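Local coordinates for hemolysin-related protein (Vibrio cholerae serotype O1, PDB 6MLT) that serves as an extracellular matrix protein of the bacterial biofilm, binds calcium and sodium ions, and probably helps the biofilm adhere through carbohydrate recognition, at residues Leu84-Ala96 / Ser117-Asn131. Residues are numbered along the deposited sequence; the frame is centred on the assembly and turned at random.
Sequences LWSYSNGGVIADA and SALTPYINILDHQGN
The indole of W85 lies flat against the turn D127-G130. With no side chain at G130, its CA comes directly over the six-membered ring, 3.4 Å from the centroid and 6° off the normal, a CH-pi contact, while the Q129-G130 peptide covers the same face nearer the rim. At the ring edge W85 NE1 donates to H128 O (2.9 Å), meeting that carbonyl from above its plane. Placing CG anti to the carbonyl carbon (chi1 -70°) helps bring ring face and N-H to one turn together. Beyond the turn, V92 and L126 meet tip to tip through V92 CG2 and L126 CD2, 3.8 Å apart, and L126 CD1 comes obliquely to W85 CH2, 4.2 Å away.

Polar contacts flank this apolar patch. N89 ND2 makes a weak bond to G130 O (3.0 Å), while N89 OD1 accepts from G91 N in an Asx turn that helps set the rotation of the amide. Water 4 joins N89 OD1 to G130 O, and waters 1 and 2 link Q129 O to the backbone N of S86 and Y87. Further along, water 5 bridges I93 O and N124 ND2; the OD1 of the same amide accepts from Q135 NE2.

The turn itself is braced by D127 OD1, which takes Q129 N (2.9 Å) and N131 N (3.0 Å) from opposite faces of the carboxylate plane. H128 ND1 is hydrogen-bonded to L40 O, close to the calcium ligands N41 and D42, and I73, A75 and I113 also pack on W85. The contact thus joins the loop leading into edge strand 93-94 of one antiparallel sheet to strand 122-126 of the next and its following turn, consistent with neighbouring beta-propeller blades. Direct and water-mediated bonds together give H128 O, Q129 O and G130 O partners across the contact.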
loop_
_atom_site.group_PDB
_atom_site.type_symbol
_atom_site.label_atom_id
_atom_site.label_comp_id
_atom_site.label_asym_id
_atom_site.label_seq_id
_atom_site.Cartn_x
_atom_site.Cartn_y
_atom_site.Cartn_z
ATOM N N LEU A 84 -25.272 -15.957 7.821
ATOM C CA LEU A 84 -24.565 -17.012 8.540
ATOM C C LEU A 84 -24.924 -17.079 10.015
ATOM O O LEU A 84 -24.717 -18.126 10.639
ATOM C CB LEU A 84 -23.051 -16.805 8.421
ATOM C CG LEU A 84 -22.471 -16.930 7.014
ATOM C CD1 LEU A 84 -21.030 -16.477 7.005
ATOM C CD2 LEU A 84 -22.583 -18.373 6.538
ATOM N N TRP A 85 -25.424 -15.991 10.594
ATOM C CA TRP A 85 -25.623 -15.900 12.030
ATOM C C TRP A 85 -27.065 -16.203 12.410
ATOM O O TRP A 85 -27.997 -15.989 11.632
ATOM C CB TRP A 85 -25.240 -14.509 12.530
ATOM C CG TRP A 85 -23.759 -14.237 12.470
ATOM C CD1 TRP A 85 -22.762 -15.132 12.188
ATOM C CD2 TRP A 85 -23.117 -12.982 12.695
ATOM N NE1 TRP A 85 -21.540 -14.506 12.231
ATOM C CE2 TRP A 85 -21.732 -13.185 12.543
ATOM C CE3 TRP A 85 -23.579 -11.702 13.016
ATOM C CZ2 TRP A 85 -20.808 -12.159 12.702
ATOM C CZ3 TRP A 85 -22.660 -10.688 13.173
ATOM C CH2 TRP A 85 -21.291 -10.922 13.014
ATOM N N SER A 86 -27.240 -16.700 13.630
ATOM C CA SER A 86 -28.567 -16.965 14.165
ATOM C C SER A 86 -29.196 -15.745 14.818
ATOM O O SER A 86 -30.426 -15.692 14.948
ATOM C CB SER A 86 -28.499 -18.080 15.206
ATOM O OG SER A 86 -27.726 -17.642 16.312
ATOM N N TYR A 87 -28.386 -14.778 15.253
ATOM C CA TYR A 87 -28.882 -13.632 16.009
ATOM C C TYR A 87 -29.617 -14.074 17.273
ATOM O O TYR A 87 -30.492 -13.364 17.771
ATOM C CB TYR A 87 -29.798 -12.754 15.153
ATOM C CG TYR A 87 -29.219 -12.380 13.809
ATOM C CD1 TYR A 87 -28.198 -11.443 13.702
ATOM C CD2 TYR A 87 -29.707 -12.953 12.641
ATOM C CE1 TYR A 87 -27.678 -11.095 12.468
ATOM C CE2 TYR A 87 -29.193 -12.610 11.402
ATOM C CZ TYR A 87 -28.181 -11.684 11.321
ATOM O OH TYR A 87 -27.669 -11.347 10.088
ATOM N N SER A 88 -29.256 -15.241 17.811
ATOM C CA SER A 88 -29.875 -15.712 19.048
ATOM C C SER A 88 -29.611 -14.767 20.211
ATOM O O SER A 88 -30.357 -14.792 21.196
ATOM C CB SER A 88 -29.370 -17.115 19.394
ATOM O OG SER A 88 -27.997 -17.087 19.737
ATOM N N ASN A 89 -28.582 -13.931 20.120
ATOM C CA ASN A 89 -28.320 -12.927 21.142
ATOM C C ASN A 89 -29.151 -11.665 20.952
ATOM O O ASN A 89 -28.965 -10.702 21.702
ATOM C CB ASN A 89 -26.829 -12.566 21.167
ATOM C CG ASN A 89 -26.339 -11.945 19.858
ATOM O OD1 ASN A 89 -27.097 -11.777 18.899
ATOM N ND2 ASN A 89 -25.058 -11.594 19.827
ATOM N N GLY A 90 -30.065 -11.645 19.985
ATOM C CA GLY A 90 -30.830 -10.450 19.708
ATOM C C GLY A 90 -30.155 -9.465 18.778
ATOM O O GLY A 90 -30.710 -8.383 18.544
ATOM N N GLY A 91 -28.989 -9.796 18.240
ATOM C CA GLY A 91 -28.280 -8.899 17.341
ATOM C C GLY A 91 -27.360 -7.950 18.082
ATOM O O GLY A 91 -27.561 -7.624 19.250
ATOM N N VAL A 92 -26.327 -7.496 17.381
ATOM C CA VAL A 92 -25.343 -6.569 17.927
ATOM C C VAL A 92 -25.446 -5.257 17.166
ATOM O O VAL A 92 -25.370 -5.240 15.931
ATOM C CB VAL A 92 -23.918 -7.141 17.838
ATOM C CG1 VAL A 92 -22.890 -6.117 18.323
ATOM C CG2 VAL A 92 -23.823 -8.431 18.654
ATOM N N ILE A 93 -25.612 -4.163 17.903
ATOM C CA ILE A 93 -25.720 -2.830 17.315
ATOM C C ILE A 93 -24.326 -2.239 17.143
ATOM O O ILE A 93 -23.507 -2.246 18.072
ATOM C CB ILE A 93 -26.604 -1.914 18.183
ATOM C CG1 ILE A 93 -28.030 -2.473 18.287
ATOM C CG2 ILE A 93 -26.629 -0.491 17.618
ATOM C CD1 ILE A 93 -28.771 -2.511 16.972
ATOM N N ALA A 94 -24.053 -1.737 15.944
ATOM C CA ALA A 94 -22.856 -0.964 15.660
ATOM C C ALA A 94 -23.265 0.283 14.894
ATOM O O ALA A 94 -24.351 0.347 14.311
ATOM C CB ALA A 94 -21.842 -1.768 14.842
ATOM N N ASP A 95 -22.394 1.287 14.892
ATOM C CA ASP A 95 -22.682 2.448 14.069
ATOM C C ASP A 95 -22.773 2.022 12.607
ATOM O O ASP A 95 -22.001 1.184 12.136
ATOM C CB ASP A 95 -21.624 3.527 14.237
ATOM C CG ASP A 95 -22.102 4.869 13.714
ATOM O OD1 ASP A 95 -22.843 5.555 14.447
ATOM O OD2 ASP A 95 -21.778 5.213 12.558
ATOM N N ALA A 96 -23.753 2.574 11.900
ATOM C CA ALA A 96 -24.027 2.177 10.526
ATOM C C ALA A 96 -23.228 2.972 9.504
ATOM O O ALA A 96 -23.293 2.658 8.312
ATOM C CB ALA A 96 -25.525 2.314 10.228
ATOM N N SER A 117 -20.645 1.629 18.836
ATOM C CA SER A 117 -21.679 2.583 18.472
ATOM C C SER A 117 -21.674 3.712 19.490
ATOM O O SER A 117 -20.997 3.647 20.518
ATOM C CB SER A 117 -23.064 1.926 18.431
ATOM O OG SER A 117 -23.620 1.897 19.735
ATOM N N ALA A 118 -22.460 4.750 19.206
ATOM C CA ALA A 118 -22.617 5.838 20.158
ATOM C C ALA A 118 -23.513 5.457 21.322
ATOM O O ALA A 118 -23.625 6.234 22.275
ATOM C CB ALA A 118 -23.184 7.071 19.453
ATOM N N LEU A 119 -24.154 4.290 21.262
ATOM C CA LEU A 119 -25.120 3.861 22.259
ATOM C C LEU A 119 -24.517 2.950 23.321
ATOM O O LEU A 119 -25.215 2.600 24.276
ATOM C CB LEU A 119 -26.286 3.126 21.578
ATOM C CG LEU A 119 -26.886 3.824 20.353
ATOM C CD1 LEU A 119 -28.001 2.978 19.757
ATOM C CD2 LEU A 119 -27.403 5.206 20.705
ATOM N N THR A 120 -23.257 2.544 23.167
ATOM C CA THR A 120 -22.594 1.650 24.103
ATOM C C THR A 120 -21.321 2.299 24.638
ATOM O O THR A 120 -20.660 3.059 23.921
ATOM C CB THR A 120 -22.229 0.305 23.454
ATOM O OG1 THR A 120 -21.507 -0.508 24.385
ATOM C CG2 THR A 120 -21.355 0.504 22.240
ATOM N N PRO A 121 -20.946 2.022 25.887
ATOM C CA PRO A 121 -19.656 2.503 26.401
ATOM C C PRO A 121 -18.471 1.615 26.054
ATOM O O PRO A 121 -17.359 1.899 26.508
ATOM C CB PRO A 121 -19.887 2.537 27.919
ATOM C CG PRO A 121 -20.925 1.525 28.179
ATOM C CD PRO A 121 -21.781 1.427 26.947
ATOM N N TYR A 122 -18.674 0.575 25.246
ATOM C CA TYR A 122 -17.654 -0.430 24.978
ATOM C C TYR A 122 -17.331 -0.527 23.495
ATOM O O TYR A 122 -18.200 -0.365 22.635
ATOM C CB TYR A 122 -18.097 -1.822 25.476
ATOM C CG TYR A 122 -18.113 -1.873 26.973
ATOM C CD1 TYR A 122 -16.931 -1.984 27.687
ATOM C CD2 TYR A 122 -19.302 -1.749 27.682
ATOM C CE1 TYR A 122 -16.929 -1.989 29.056
ATOM C CE2 TYR A 122 -19.310 -1.750 29.058
ATOM C CZ TYR A 122 -18.116 -1.872 29.741
ATOM O OH TYR A 122 -18.101 -1.868 31.114
ATOM N N ILE A 123 -16.060 -0.803 23.214
ATOM C CA ILE A 123 -15.706 -1.470 21.968
ATOM C C ILE A 123 -16.109 -2.935 22.104
ATOM O O ILE A 123 -15.669 -3.634 23.026
ATOM C CB ILE A 123 -14.213 -1.310 21.659
ATOM C CG1 ILE A 123 -13.913 0.152 21.293
ATOM C CG2 ILE A 123 -13.787 -2.228 20.514
ATOM C CD1 ILE A 123 -12.456 0.500 21.327
ATOM N N ASN A 124 -16.974 -3.396 21.208
ATOM C CA ASN A 124 -17.470 -4.763 21.232
ATOM C C ASN A 124 -16.649 -5.626 20.291
ATOM O O ASN A 124 -16.466 -5.278 19.123
ATOM C CB ASN A 124 -18.944 -4.808 20.833
ATOM C CG ASN A 124 -19.821 -4.130 21.846
ATOM O OD1 ASN A 124 -19.697 -4.376 23.048
ATOM N ND2 ASN A 124 -20.687 -3.239 21.379
ATOM N N ILE A 125 -16.170 -6.758 20.794
ATOM C CA ILE A 125 -15.407 -7.691 19.987
ATOM C C ILE A 125 -16.195 -8.994 19.929
ATOM O O ILE A 125 -16.349 -9.681 20.948
ATOM C CB ILE A 125 -13.993 -7.898 20.541
ATOM C CG1 ILE A 125 -13.299 -6.529 20.650
ATOM C CG2 ILE A 125 -13.208 -8.856 19.646
ATOM C CD1 ILE A 125 -11.896 -6.563 21.215
ATOM N N LEU A 126 -16.705 -9.321 18.743
ATOM C CA LEU A 126 -17.513 -10.516 18.537
ATOM C C LEU A 126 -16.648 -11.667 18.041
ATOM O O LEU A 126 -15.630 -11.457 17.371
ATOM C CB LEU A 126 -18.618 -10.258 17.514
ATOM C CG LEU A 126 -19.475 -9.003 17.691
ATOM C CD1 LEU A 126 -20.540 -8.953 16.604
ATOM C CD2 LEU A 126 -20.113 -8.973 19.059
ATOM N N ASP A 127 -17.077 -12.891 18.359
ATOM C CA ASP A 127 -16.516 -14.076 17.728
ATOM C C ASP A 127 -17.142 -14.260 16.347
ATOM O O ASP A 127 -18.015 -13.494 15.923
ATOM C CB ASP A 127 -16.701 -15.311 18.618
ATOM C CG ASP A 127 -18.175 -15.740 18.798
ATOM O OD1 ASP A 127 -19.052 -15.410 17.965
ATOM O OD2 ASP A 127 -18.441 -16.442 19.800
ATOM N N HIS A 128 -16.693 -15.296 15.632
ATOM C CA HIS A 128 -17.077 -15.469 14.231
ATOM C C HIS A 128 -18.543 -15.846 14.059
ATOM O O HIS A 128 -19.028 -15.877 12.923
ATOM C CB HIS A 128 -16.188 -16.529 13.566
ATOM C CG HIS A 128 -16.463 -17.926 14.032
ATOM N ND1 HIS A 128 -17.168 -18.838 13.277
ATOM C CD2 HIS A 128 -16.134 -18.564 15.179
ATOM C CE1 HIS A 128 -17.257 -19.980 13.935
ATOM N NE2 HIS A 128 -16.637 -19.842 15.093
ATOM N N GLN A 129 -19.254 -16.127 15.142
ATOM C CA GLN A 129 -20.676 -16.424 15.095
ATOM C C GLN A 129 -21.543 -15.232 15.482
ATOM O O GLN A 129 -22.768 -15.370 15.548
ATOM C CB GLN A 129 -20.982 -17.614 16.012
ATOM C CG GLN A 129 -20.285 -18.891 15.568
ATOM C CD GLN A 129 -20.526 -20.061 16.512
ATOM O OE1 GLN A 129 -20.549 -19.899 17.731
ATOM N NE2 GLN A 129 -20.703 -21.245 15.948
ATOM N N GLY A 130 -20.940 -14.072 15.736
ATOM C CA GLY A 130 -21.689 -12.876 16.059
ATOM C C GLY A 130 -21.966 -12.676 17.530
ATOM O O GLY A 130 -22.746 -11.782 17.879
ATOM N N ASN A 131 -21.357 -13.472 18.403
ATOM C CA ASN A 131 -21.583 -13.367 19.833
ATOM C C ASN A 131 -20.442 -12.614 20.502
ATOM O O ASN A 131 -19.279 -12.722 20.104
ATOM C CB ASN A 131 -21.728 -14.754 20.452
ATOM C CG ASN A 131 -23.007 -15.430 20.035
ATOM O OD1 ASN A 131 -24.086 -14.834 20.105
ATOM N ND2 ASN A 131 -22.898 -16.662 19.564
HETATM O O HOH W 1 -24.597 -17.286 14.970
HETATM O O HOH W 2 -25.468 -14.155 15.996
HETATM O O HOH W 3 -26.222 -15.022 18.500
HETATM O O HOH W 4 -25.183 -11.261 16.421
HETATM O O HOH W 5 -20.672 -2.380 18.568
HETATM O O HOH W 6 -23.900 4.759 16.777
#